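Local coordinates for protein enoyl-CoA hydratase (Mycobacterium avium subsp. paratuberculosis, PDB 4LK5) that probably adds water across the double bond of trans-2-enoyl-CoA thioesters, as hydratases of the crotonase-like family do, at residues H130-V135 and L149-V154; M172-A177 and D263-L268; A156-F161 and T212-A217. All coordinates share one frame; numbering follows the deposited sequence.

Contact 1. Residues H130-V135 and L149-V154; sequences HPVVAV and LACDVV
Cys151 lies across Val132 and Ala134, two alternate residues on one face of strand 132-136. Its SG is anti to the carbonyl carbon (chi1 -62°), which puts the sulfur between Val132 CG1 at 3.7 Å and Ala134 CB at 3.9 Å. Val132 meets it with the branch that stands anti to the backbone N. Farther along this face, Ala134 CB approaches Val154 CG1. On the other face Val133 and Val153 run alongside each other from neighbouring strands, with their CG1 methyls 4.1 Å apart; Ile228 and Leu231 of helix 217-233 cover Val133 there. Where the second segment enters the sheet, Val132 O takes two N-H groups: Asp152 N at 3.0 Å and, more weakly, Val153 N. Asp152 also bends its carboxylate back over the strand start, and OD2 probably accepts from Val132 N at 2.8 Å, although the place of this oxygen is less sure. The next rung is straight, Ala134 N to Val153 O at 2.9 Å with 174° at the hydrogen. Arg187 of the second subunit bonds Cys151 O, so this buried link between helix and strand also borders the subunit interface. Two parallel strands joined through helix 143-150, with small apolar side chains on both faces of the pair, form a beta-alpha-beta crossover in the core sheet of the crotonase fold.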
ATOM      1  N   HIS C 130      21.403  -8.610  -3.890  1.00 36.48           N
ATOM      2  CA  HIS C 130      21.503  -8.254  -5.258  1.00 36.37           C
ATOM      3  C   HIS C 130      20.117  -8.069  -5.793  1.00 38.45           C
ATOM      4  O   HIS C 130      19.148  -8.571  -5.210  1.00 36.50           O
ATOM      5  CB  HIS C 130      22.247  -9.370  -6.016  1.00 39.17           C
ATOM      6  CG  HIS C 130      23.660  -9.542  -5.562  1.00 36.96           C
ATOM      7  ND1 HIS C 130      24.625  -8.579  -5.771  1.00 38.33           N
ATOM      8  CD2 HIS C 130      24.251 -10.512  -4.829  1.00 39.37           C
ATOM      9  CE1 HIS C 130      25.762  -8.966  -5.218  1.00 38.61           C
ATOM     10  NE2 HIS C 130      25.565 -10.143  -4.648  1.00 39.80           N
ATOM     11  N   PRO C 131      19.989  -7.337  -6.906  1.00 41.72           N
ATOM     12  CA  PRO C 131      18.652  -7.261  -7.486  1.00 41.50           C
ATOM     13  C   PRO C 131      18.222  -8.633  -7.964  1.00 42.71           C
ATOM     14  O   PRO C 131      19.021  -9.343  -8.577  1.00 47.20           O
ATOM     15  CB  PRO C 131      18.847  -6.308  -8.659  1.00 43.17           C
ATOM     16  CG  PRO C 131      19.932  -5.399  -8.196  1.00 42.61           C
ATOM     17  CD  PRO C 131      20.882  -6.309  -7.460  1.00 41.12           C
ATOM     18  N   VAL C 132      16.993  -9.019  -7.642  1.00 42.73           N
ATOM     19  CA  VAL C 132      16.433 -10.280  -8.097  1.00 39.93           C
ATOM     20  C   VAL C 132      15.267 -10.005  -9.030  1.00 38.21           C
ATOM     21  O   VAL C 132      14.333  -9.314  -8.644  1.00 39.61           O
ATOM     22  CB  VAL C 132      15.949 -11.118  -6.917  1.00 39.72           C
ATOM     23  CG1 VAL C 132      15.279 -12.389  -7.438  1.00 43.20           C
ATOM     24  CG2 VAL C 132      17.111 -11.449  -5.998  1.00 38.36           C
ATOM     25  N   VAL C 133      15.324 -10.544 -10.252  1.00 37.27           N
ATOM     26  CA  VAL C 133      14.373 -10.205 -11.293  1.00 35.48           C
ATOM     27  C   VAL C 133      13.490 -11.364 -11.646  1.00 36.53           C
ATOM     28  O   VAL C 133      14.003 -12.408 -11.967  1.00 45.32           O
ATOM     29  CB  VAL C 133      15.060  -9.822 -12.607  1.00 37.49           C
ATOM     30  CG1 VAL C 133      14.003  -9.313 -13.608  1.00 37.66           C
ATOM     31  CG2 VAL C 133      16.126  -8.781 -12.386  1.00 35.18           C
ATOM     32  N   ALA C 134      12.171 -11.160 -11.615  1.00 36.33           N
ATOM     33  CA  ALA C 134      11.205 -12.137 -12.068  1.00 36.74           C
ATOM     34  C   ALA C 134      10.725 -11.848 -13.480  1.00 37.32           C
ATOM     35  O   ALA C 134      10.228 -10.776 -13.786  1.00 43.30           O
ATOM     36  CB  ALA C 134      10.017 -12.206 -11.128  1.00 40.11           C
ATOM     37  N   VAL C 135      10.833 -12.858 -14.320  1.00 38.69           N
ATOM     38  CA  VAL C 135      10.618 -12.748 -15.737  1.00 39.54           C
ATOM     39  C   VAL C 135       9.394 -13.564 -16.070  1.00 37.25           C
ATOM     40  O   VAL C 135       9.477 -14.763 -16.182  1.00 41.05           O
ATOM     41  CB  VAL C 135      11.822 -13.354 -16.490  1.00 39.10           C
ATOM     42  CG1 VAL C 135      11.575 -13.324 -17.992  1.00 39.35           C
ATOM     43  CG2 VAL C 135      13.095 -12.615 -16.129  1.00 39.95           C
ATOM     44  N   LEU C 149       6.448 -12.184  -6.501  1.00 38.95           N
ATOM     45  CA  LEU C 149       6.238 -10.993  -5.707  1.00 38.32           C
ATOM     46  C   LEU C 149       7.225 -10.811  -4.607  1.00 37.04           C
ATOM     47  O   LEU C 149       7.325  -9.728  -4.050  1.00 43.72           O
ATOM     48  CB  LEU C 149       4.821 -10.910  -5.185  1.00 41.77           C
ATOM     49  CG  LEU C 149       3.875 -10.634  -6.352  1.00 43.93           C
ATOM     50  CD1 LEU C 149       2.493 -11.111  -6.008  1.00 49.02           C
ATOM     51  CD2 LEU C 149       3.852  -9.152  -6.655  1.00 47.20           C
ATOM     52  N   ALA C 150       8.005 -11.832  -4.329  1.00 34.66           N
ATOM     53  CA  ALA C 150       9.102 -11.692  -3.395  1.00 34.06           C
ATOM     54  C   ALA C 150      10.253 -11.050  -4.069  1.00 32.35           C
ATOM     55  O   ALA C 150      11.146 -10.556  -3.394  1.00 33.16           O
ATOM     56  CB  ALA C 150       9.532 -13.049  -2.862  1.00 36.65           C
ATOM     57  N   CYS C 151      10.262 -11.072  -5.397  1.00 32.10           N
ATOM     58  CA  CYS C 151      11.384 -10.495  -6.126  1.00 34.31           C
ATOM     59  C   CYS C 151      11.374  -8.954  -6.030  1.00 36.40           C
ATOM     60  O   CYS C 151      10.486  -8.361  -5.402  1.00 34.86           O
ATOM     61  CB  CYS C 151      11.372 -11.016  -7.550  1.00 33.98           C
ATOM     62  SG  CYS C 151      11.587 -12.829  -7.584  1.00 36.89           S
ATOM     63  N   ASP C 152      12.374  -8.319  -6.626  1.00 36.10           N
ATOM     64  CA  ASP C 152      12.560  -6.856  -6.552  1.00 38.91           C
ATOM     65  C   ASP C 152      12.012  -6.141  -7.778  1.00 38.71           C
ATOM     66  O   ASP C 152      11.543  -4.991  -7.738  1.00 37.61           O
ATOM     67  CB  ASP C 152      14.047  -6.579  -6.449  1.00 40.51           C
ATOM     68  CG  ASP C 152      14.674  -7.285  -5.255  1.00 45.87           C
ATOM     69  OD1 ASP C 152      14.125  -7.171  -4.121  1.00 47.84           O
ATOM     70  OD2 ASP C 152      15.683  -7.981  -5.455  1.00 44.75           O
ATOM     71  N   VAL C 153      12.090  -6.843  -8.883  1.00 36.69           N
ATOM     72  CA  VAL C 153      11.669  -6.316 -10.141  1.00 38.65           C
ATOM     73  C   VAL C 153      10.839  -7.414 -10.771  1.00 36.34           C
ATOM     74  O   VAL C 153      11.257  -8.569 -10.779  1.00 34.65           O
ATOM     75  CB  VAL C 153      12.920  -5.992 -10.995  1.00 38.41           C
ATOM     76  CG1 VAL C 153      12.535  -5.722 -12.434  1.00 39.63           C
ATOM     77  CG2 VAL C 153      13.638  -4.805 -10.401  1.00 36.09           C
ATOM     78  N   VAL C 154       9.661  -7.065 -11.266  1.00 36.51           N
ATOM     79  CA  VAL C 154       8.837  -8.030 -11.966  1.00 36.70           C
ATOM     80  C   VAL C 154       8.512  -7.531 -13.368  1.00 36.22           C
ATOM     81  O   VAL C 154       7.799  -6.562 -13.538  1.00 38.77           O
ATOM     82  CB  VAL C 154       7.568  -8.345 -11.166  1.00 39.26           C
ATOM     83  CG1 VAL C 154       6.774  -9.480 -11.792  1.00 39.42           C
ATOM     84  CG2 VAL C 154       7.945  -8.704  -9.754  1.00 39.94           C
TER

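Contact 2. Residues M172-A177 and D263-L268; sequences MPDGGA and DGQSVL
Gln265 reaches from helix 254-269 to Met172 and Asp174, fastening the loop that leads into helix 177-185 of the crotonase fold; this loop ends in a type I' turn, Asp174 to Ala177, with Gly176 at the N-cap. The polar part of the contact uses both ends of one amide. Gln265 OE1 accepts from Met172 N at 3.0 Å, the donor standing 48° out of the carbonyl plane and so not on a lone pair. Gln265 NE2 gives a short bond of 2.6 Å to Asp174 OD2; the carboxylate oxygen lies nearly in the amide plane but is met on its anti side and from out of the carboxylate plane. The two side chains cross at about a right angle, and their carboxylate and amide planes are turned 55° apart. A bend at chi2 (-66°) swings the amide off the helix and across the extended chain of the loop. Held at its O and its N by partners two residues apart, the buried amide should have little freedom to flip. Farther along the same loop, Gly176 N is bonded by Glu261 of that helix, a second polar tie.

The apolar part is carried by Met172, a selenomethionine. Its CB rests against Leu268 CD1 at 3.8 Å, and the Met172 side chain passes slantwise over that of Gln265, with Met172 CG 3.5 Å from Gln265 OE1. Leu171 touches both Gln265 and Leu268, while Thr242 and Ala238 of the third subunit pack on Met172 and Leu268, placing the contact beside a trimer interface. The Met172 chain folds at chi3, bringing the selenium over the bare backbone of Gly264, where SE comes within 3.8 Å of CA.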
HETATM    1  N   MSE C 172      -4.968 -21.881   1.625  1.00 40.22           N
HETATM    2  CA  MSE C 172      -4.735 -20.471   1.882  1.00 35.33           C
HETATM    3  C   MSE C 172      -3.484 -20.042   1.159  1.00 33.95           C
HETATM    4  O   MSE C 172      -2.708 -20.889   0.690  1.00 35.21           O
HETATM    5  CB  MSE C 172      -4.649 -20.269   3.402  1.00 34.52           C
HETATM    6  CG  MSE C 172      -3.248 -20.517   3.901  1.00 35.39           C
HETATM    7 SE   MSE C 172      -3.158 -20.400   5.838  1.00 38.87          SE
HETATM    8  CE  MSE C 172      -2.883 -18.478   6.230  1.00 37.26           C
ATOM      9  N   PRO C 173      -3.257 -18.721   1.058  1.00 35.52           N
ATOM     10  CA  PRO C 173      -2.020 -18.277   0.392  1.00 35.13           C
ATOM     11  C   PRO C 173      -0.817 -18.663   1.177  1.00 35.40           C
ATOM     12  O   PRO C 173      -0.841 -18.577   2.376  1.00 37.77           O
ATOM     13  CB  PRO C 173      -2.149 -16.753   0.348  1.00 36.00           C
ATOM     14  CG  PRO C 173      -3.599 -16.427   0.546  1.00 36.80           C
ATOM     15  CD  PRO C 173      -4.266 -17.638   1.166  1.00 37.16           C
ATOM     16  N   ASP C 174       0.234 -19.129   0.525  1.00 38.87           N
ATOM     17  CA  ASP C 174       1.454 -19.397   1.261  1.00 37.44           C
ATOM     18  C   ASP C 174       2.595 -18.708   0.526  1.00 36.71           C
ATOM     19  O   ASP C 174       2.341 -17.906  -0.373  1.00 40.70           O
ATOM     20  CB  ASP C 174       1.641 -20.912   1.554  1.00 41.12           C
ATOM     21  CG  ASP C 174       1.604 -21.793   0.314  1.00 42.84           C
ATOM     22  OD1 ASP C 174       2.213 -21.454  -0.694  1.00 43.80           O
ATOM     23  OD2 ASP C 174       0.992 -22.873   0.353  1.00 51.28           O
ATOM     24  N   GLY C 175       3.828 -18.937   0.944  1.00 35.48           N
ATOM     25  CA  GLY C 175       4.975 -18.235   0.347  1.00 36.77           C
ATOM     26  C   GLY C 175       5.032 -16.733   0.618  1.00 36.93           C
ATOM     27  O   GLY C 175       5.632 -15.977  -0.140  1.00 34.69           O
ATOM     28  N   GLY C 176       4.414 -16.316   1.715  1.00 35.87           N
ATOM     29  CA  GLY C 176       4.375 -14.926   2.103  1.00 35.74           C
ATOM     30  C   GLY C 176       3.394 -14.072   1.342  1.00 34.48           C
ATOM     31  O   GLY C 176       3.397 -12.877   1.547  1.00 36.32           O
ATOM     32  N   ALA C 177       2.595 -14.674   0.455  1.00 31.50           N
ATOM     33  CA  ALA C 177       1.550 -13.970  -0.266  1.00 33.32           C
ATOM     34  C   ALA C 177       0.588 -13.131   0.630  1.00 35.82           C
ATOM     35  O   ALA C 177       0.129 -12.074   0.185  1.00 38.06           O
ATOM     36  CB  ALA C 177       0.744 -14.947  -1.110  1.00 32.05           C
ATOM     37  N   ASP C 263       1.506 -22.911   9.970  1.00 40.38           N
ATOM     38  CA  ASP C 263       0.469 -23.428  10.895  1.00 42.04           C
ATOM     39  C   ASP C 263      -0.915 -23.571  10.272  1.00 41.81           C
ATOM     40  O   ASP C 263      -1.703 -24.391  10.674  1.00 46.60           O
ATOM     41  CB  ASP C 263       0.292 -22.505  12.103  1.00 45.06           C
ATOM     42  CG  ASP C 263       1.570 -22.325  12.922  1.00 47.64           C
ATOM     43  OD1 ASP C 263       2.452 -23.217  12.953  1.00 49.84           O
ATOM     44  OD2 ASP C 263       1.688 -21.260  13.540  1.00 53.59           O
ATOM     45  N   GLY C 264      -1.230 -22.742   9.303  1.00 40.04           N
ATOM     46  CA  GLY C 264      -2.528 -22.801   8.688  1.00 40.47           C
ATOM     47  C   GLY C 264      -2.610 -23.811   7.563  1.00 43.68           C
ATOM     48  O   GLY C 264      -3.589 -24.549   7.510  1.00 43.27           O
ATOM     49  N   GLN C 265      -1.603 -23.839   6.670  1.00 43.71           N
ATOM     50  CA  GLN C 265      -1.619 -24.759   5.539  1.00 45.12           C
ATOM     51  C   GLN C 265      -1.504 -26.167   6.026  1.00 41.49           C
ATOM     52  O   GLN C 265      -2.174 -27.015   5.462  1.00 45.42           O
ATOM     53  CB  GLN C 265      -0.489 -24.567   4.513  1.00 44.34           C
ATOM     54  CG  GLN C 265      -0.676 -23.508   3.459  1.00 44.43           C
ATOM     55  CD  GLN C 265      -1.779 -23.711   2.428  1.00 39.19           C
ATOM     56  OE1 GLN C 265      -2.945 -23.834   2.753  1.00 37.28           O
ATOM     57  NE2 GLN C 265      -1.418 -23.550   1.176  1.00 40.51           N
ATOM     58  N   SER C 266      -0.619 -26.411   7.001  1.00 41.84           N
ATOM     59  CA  SER C 266      -0.455 -27.744   7.638  1.00 41.49           C
ATOM     60  C   SER C 266      -1.810 -28.395   7.916  1.00 42.76           C
ATOM     61  O   SER C 266      -2.012 -29.548   7.573  1.00 47.51           O
ATOM     62  CB  SER C 266       0.293 -27.626   8.952  1.00 42.91           C
ATOM     63  OG  SER C 266       1.612 -27.228   8.710  1.00 49.51           O
ATOM     64  N   VAL C 267      -2.734 -27.628   8.504  1.00 40.29           N
ATOM     65  CA  VAL C 267      -4.103 -28.084   8.754  1.00 43.48           C
ATOM     66  C   VAL C 267      -4.900 -28.295   7.439  1.00 43.58           C
ATOM     67  O   VAL C 267      -5.557 -29.318   7.249  1.00 45.96           O
ATOM     68  CB  VAL C 267      -4.834 -27.102   9.736  1.00 43.52           C
ATOM     69  CG1 VAL C 267      -6.320 -27.441   9.920  1.00 39.62           C
ATOM     70  CG2 VAL C 267      -4.123 -27.107  11.077  1.00 43.81           C
ATOM     71  N   LEU C 268      -4.809 -27.335   6.530  1.00 42.93           N
ATOM     72  CA  LEU C 268      -5.613 -27.353   5.332  1.00 41.16           C
ATOM     73  C   LEU C 268      -5.193 -28.428   4.363  1.00 39.71           C
ATOM     74  O   LEU C 268      -6.038 -28.977   3.657  1.00 37.33           O
ATOM     75  CB  LEU C 268      -5.560 -25.996   4.634  1.00 40.56           C
ATOM     76  CG  LEU C 268      -6.238 -24.873   5.408  1.00 40.87           C
ATOM     77  CD1 LEU C 268      -5.805 -23.556   4.804  1.00 42.34           C
ATOM     78  CD2 LEU C 268      -7.758 -24.969   5.433  1.00 39.54           C
TER

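Contact 3. Residues A156-F161 and T212-A217; sequences ASENAF and TAVYPA
Glu158 and Val214 meet at about a right angle: the glutamate aliphatic chain passes across one valine methyl, with Glu158 CG only 3.4 Å from Val214 CG1. That methyl stands anti to the backbone N (chi1 -180°), on the face where Ala156 also projects and where Ala202 of helix 202-208 touches both Ala156 and Val214. From CG the glutamate runs on, extended, obliquely past Pro216, so that OE1 comes to 3.6 Å from Pro216 CA without a hydrogen bond. On the opposite face Tyr215 and Ser157 project together, and Phe220 of helix 217-233 packs against both. Ser157 OG sits near Ala217 and accepts from Asn159 N at 2.8 Å, making an ST turn inside a type I turn, Ser157 to Ala160. The Asn159 amide lies over the methyl of Ala217, ND2 being 3.6 Å from CB.

Between these two faces run two parallel strands, 153-157 and 213-215, the latter outermost in the sheet within this chain. Ala156 N meets Ala213 O at 2.8 Å; Tyr215 N reaches Ala156 O at 2.9 Å. As the first segment turns away, Glu158 N still bonds Tyr215 O at 2.8 Å. Every hydrogen bond across this contact is therefore backbone to backbone, which fixes the parallel register, while Glu158 and Asn159, both exposed, contribute van der Waals cover with carbon and amide surface and not directed polar bonds.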
ATOM      1  N   ALA C 156       6.760  -8.407 -16.898  1.00 36.61           N
ATOM      2  CA  ALA C 156       5.729  -9.222 -17.466  1.00 41.65           C
ATOM      3  C   ALA C 156       5.521  -8.979 -18.982  1.00 46.04           C
ATOM      4  O   ALA C 156       5.699  -7.868 -19.489  1.00 44.84           O
ATOM      5  CB  ALA C 156       4.440  -8.978 -16.713  1.00 44.41           C
ATOM      6  N   SER C 157       5.192 -10.067 -19.681  1.00 47.41           N
ATOM      7  CA  SER C 157       4.645 -10.049 -21.028  1.00 46.20           C
ATOM      8  C   SER C 157       3.170  -9.668 -21.008  1.00 48.13           C
ATOM      9  O   SER C 157       2.445  -9.957 -20.043  1.00 42.15           O
ATOM     10  CB  SER C 157       4.754 -11.448 -21.641  1.00 45.51           C
ATOM     11  OG  SER C 157       3.942 -11.556 -22.798  1.00 48.26           O
ATOM     12  N   GLU C 158       2.697  -9.072 -22.094  1.00 50.56           N
ATOM     13  CA  GLU C 158       1.262  -8.875 -22.231  1.00 56.26           C
ATOM     14  C   GLU C 158       0.514 -10.216 -22.192  1.00 54.47           C
ATOM     15  O   GLU C 158      -0.656 -10.241 -21.848  1.00 48.07           O
ATOM     16  CB  GLU C 158       0.915  -8.044 -23.474  1.00 59.64           C
ATOM     17  CG  GLU C 158       1.274  -6.586 -23.244  1.00 68.55           C
ATOM     18  CD  GLU C 158       0.624  -5.615 -24.203  1.00 74.08           C
ATOM     19  OE1 GLU C 158       0.807  -5.790 -25.427  1.00 75.48           O
ATOM     20  OE2 GLU C 158      -0.032  -4.661 -23.709  1.00 69.22           O
ATOM     21  N   ASN C 159       1.199 -11.319 -22.503  1.00 53.66           N
ATOM     22  CA  ASN C 159       0.608 -12.672 -22.384  1.00 57.33           C
ATOM     23  C   ASN C 159       0.424 -13.182 -20.956  1.00 53.00           C
ATOM     24  O   ASN C 159      -0.396 -14.059 -20.708  1.00 49.65           O
ATOM     25  CB  ASN C 159       1.449 -13.707 -23.148  1.00 58.61           C
ATOM     26  CG  ASN C 159       1.265 -13.613 -24.660  1.00 58.24           C
ATOM     27  OD1 ASN C 159       0.392 -12.889 -25.159  1.00 53.18           O
ATOM     28  ND2 ASN C 159       2.097 -14.353 -25.401  1.00 59.53           N
ATOM     29  N   ALA C 160       1.196 -12.635 -20.028  1.00 53.14           N
ATOM     30  CA  ALA C 160       1.177 -13.074 -18.642  1.00 45.12           C
ATOM     31  C   ALA C 160      -0.094 -12.743 -17.921  1.00 41.11           C
ATOM     32  O   ALA C 160      -0.773 -11.791 -18.249  1.00 42.66           O
ATOM     33  CB  ALA C 160       2.341 -12.459 -17.896  1.00 43.04           C
ATOM     34  N   PHE C 161      -0.404 -13.553 -16.919  1.00 42.83           N
ATOM     35  CA  PHE C 161      -1.387 -13.190 -15.908  1.00 40.32           C
ATOM     36  C   PHE C 161      -1.032 -13.790 -14.555  1.00 40.38           C
ATOM     37  O   PHE C 161      -0.243 -14.730 -14.458  1.00 41.59           O
ATOM     38  CB  PHE C 161      -2.809 -13.584 -16.303  1.00 42.01           C
ATOM     39  CG  PHE C 161      -3.038 -15.080 -16.403  1.00 48.53           C
ATOM     40  CD1 PHE C 161      -3.281 -15.855 -15.244  1.00 48.44           C
ATOM     41  CD2 PHE C 161      -3.021 -15.724 -17.652  1.00 46.12           C
ATOM     42  CE1 PHE C 161      -3.496 -17.227 -15.324  1.00 44.78           C
ATOM     43  CE2 PHE C 161      -3.244 -17.088 -17.730  1.00 49.91           C
ATOM     44  CZ  PHE C 161      -3.479 -17.842 -16.567  1.00 48.65           C
ATOM     45  N   THR C 212       6.571  -4.383 -12.377  1.00 37.96           N
ATOM     46  CA  THR C 212       7.442  -3.307 -12.679  1.00 38.41           C
ATOM     47  C   THR C 212       7.188  -2.802 -14.115  1.00 42.89           C
ATOM     48  O   THR C 212       7.114  -1.570 -14.370  1.00 38.10           O
ATOM     49  CB  THR C 212       8.883  -3.776 -12.457  1.00 37.36           C
ATOM     50  OG1 THR C 212       8.972  -4.350 -11.138  1.00 31.98           O
ATOM     51  CG2 THR C 212       9.841  -2.594 -12.572  1.00 38.49           C
ATOM     52  N   ALA C 213       7.026  -3.744 -15.045  1.00 42.75           N
ATOM     53  CA  ALA C 213       6.759  -3.380 -16.437  1.00 43.31           C
ATOM     54  C   ALA C 213       6.108  -4.485 -17.247  1.00 40.80           C
ATOM     55  O   ALA C 213       6.268  -5.657 -16.951  1.00 39.09           O
ATOM     56  CB  ALA C 213       8.042  -2.902 -17.119  1.00 42.62           C
ATOM     57  N   VAL C 214       5.377  -4.062 -18.271  1.00 43.07           N
ATOM     58  CA  VAL C 214       4.679  -4.947 -19.192  1.00 45.96           C
ATOM     59  C   VAL C 214       5.248  -4.659 -20.570  1.00 46.63           C
ATOM     60  O   VAL C 214       5.464  -3.520 -20.919  1.00 47.53           O
ATOM     61  CB  VAL C 214       3.152  -4.664 -19.232  1.00 47.52           C
ATOM     62  CG1 VAL C 214       2.444  -5.614 -20.203  1.00 47.03           C
ATOM     63  CG2 VAL C 214       2.527  -4.759 -17.831  1.00 50.36           C
ATOM     64  N   TYR C 215       5.481  -5.694 -21.357  1.00 49.56           N
ATOM     65  CA  TYR C 215       5.959  -5.517 -22.718  1.00 49.72           C
ATOM     66  C   TYR C 215       5.108  -6.348 -23.649  1.00 50.76           C
ATOM     67  O   TYR C 215       4.711  -7.448 -23.287  1.00 51.78           O
ATOM     68  CB  TYR C 215       7.397  -5.984 -22.841  1.00 45.59           C
ATOM     69  CG  TYR C 215       8.308  -5.333 -21.855  1.00 48.52           C
ATOM     70  CD1 TYR C 215       8.486  -3.968 -21.853  1.00 51.45           C
ATOM     71  CD2 TYR C 215       9.004  -6.079 -20.924  1.00 50.35           C
ATOM     72  CE1 TYR C 215       9.331  -3.366 -20.946  1.00 51.05           C
ATOM     73  CE2 TYR C 215       9.847  -5.485 -20.010  1.00 46.85           C
ATOM     74  CZ  TYR C 215       9.999  -4.132 -20.023  1.00 48.89           C
ATOM     75  OH  TYR C 215      10.831  -3.530 -19.114  1.00 52.77           O
ATOM     76  N   PRO C 216       4.851  -5.841 -24.866  1.00 56.12           N
ATOM     77  CA  PRO C 216       4.232  -6.718 -25.869  1.00 55.01           C
ATOM     78  C   PRO C 216       5.015  -8.029 -26.023  1.00 50.57           C
ATOM     79  O   PRO C 216       6.256  -8.027 -25.975  1.00 48.68           O
ATOM     80  CB  PRO C 216       4.302  -5.873 -27.152  1.00 53.35           C
ATOM     81  CG  PRO C 216       4.324  -4.451 -26.672  1.00 53.15           C
ATOM     82  CD  PRO C 216       5.196  -4.520 -25.441  1.00 54.87           C
ATOM     83  N   ALA C 217       4.291  -9.134 -26.168  1.00 48.74           N
ATOM     84  CA  ALA C 217       4.906 -10.469 -26.293  1.00 48.46           C
ATOM     85  C   ALA C 217       6.081 -10.513 -27.271  1.00 49.98           C
ATOM     86  O   ALA C 217       7.178 -10.987 -26.931  1.00 49.92           O
ATOM     87  CB  ALA C 217       3.852 -11.504 -26.680  1.00 45.75           C
TER

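In the fold
From the N terminus, contact 1 is the first to close: it shuts the short loop 136-148, containing most of helix 143-150, and pairs two neighbouring strands of the core sheet. The chain leaves strand 153-157 and opens contact 3, then contact 2, whose first segment lies inside the loop 162-211. Contact 3 closes when strand 213-215 returns to the sheet, and contact 2 closes later, at helix 254-269, so these two cross. Contacts 1 and 3 share strand 153-157 and touch where Val154 O faces Thr212 N. Contact 2 lies on the other side of the chain's centre, its centre 22 and 28 Å from those of contacts 1 and 3, and ties the loop before helix 177-185 to helix 254-269.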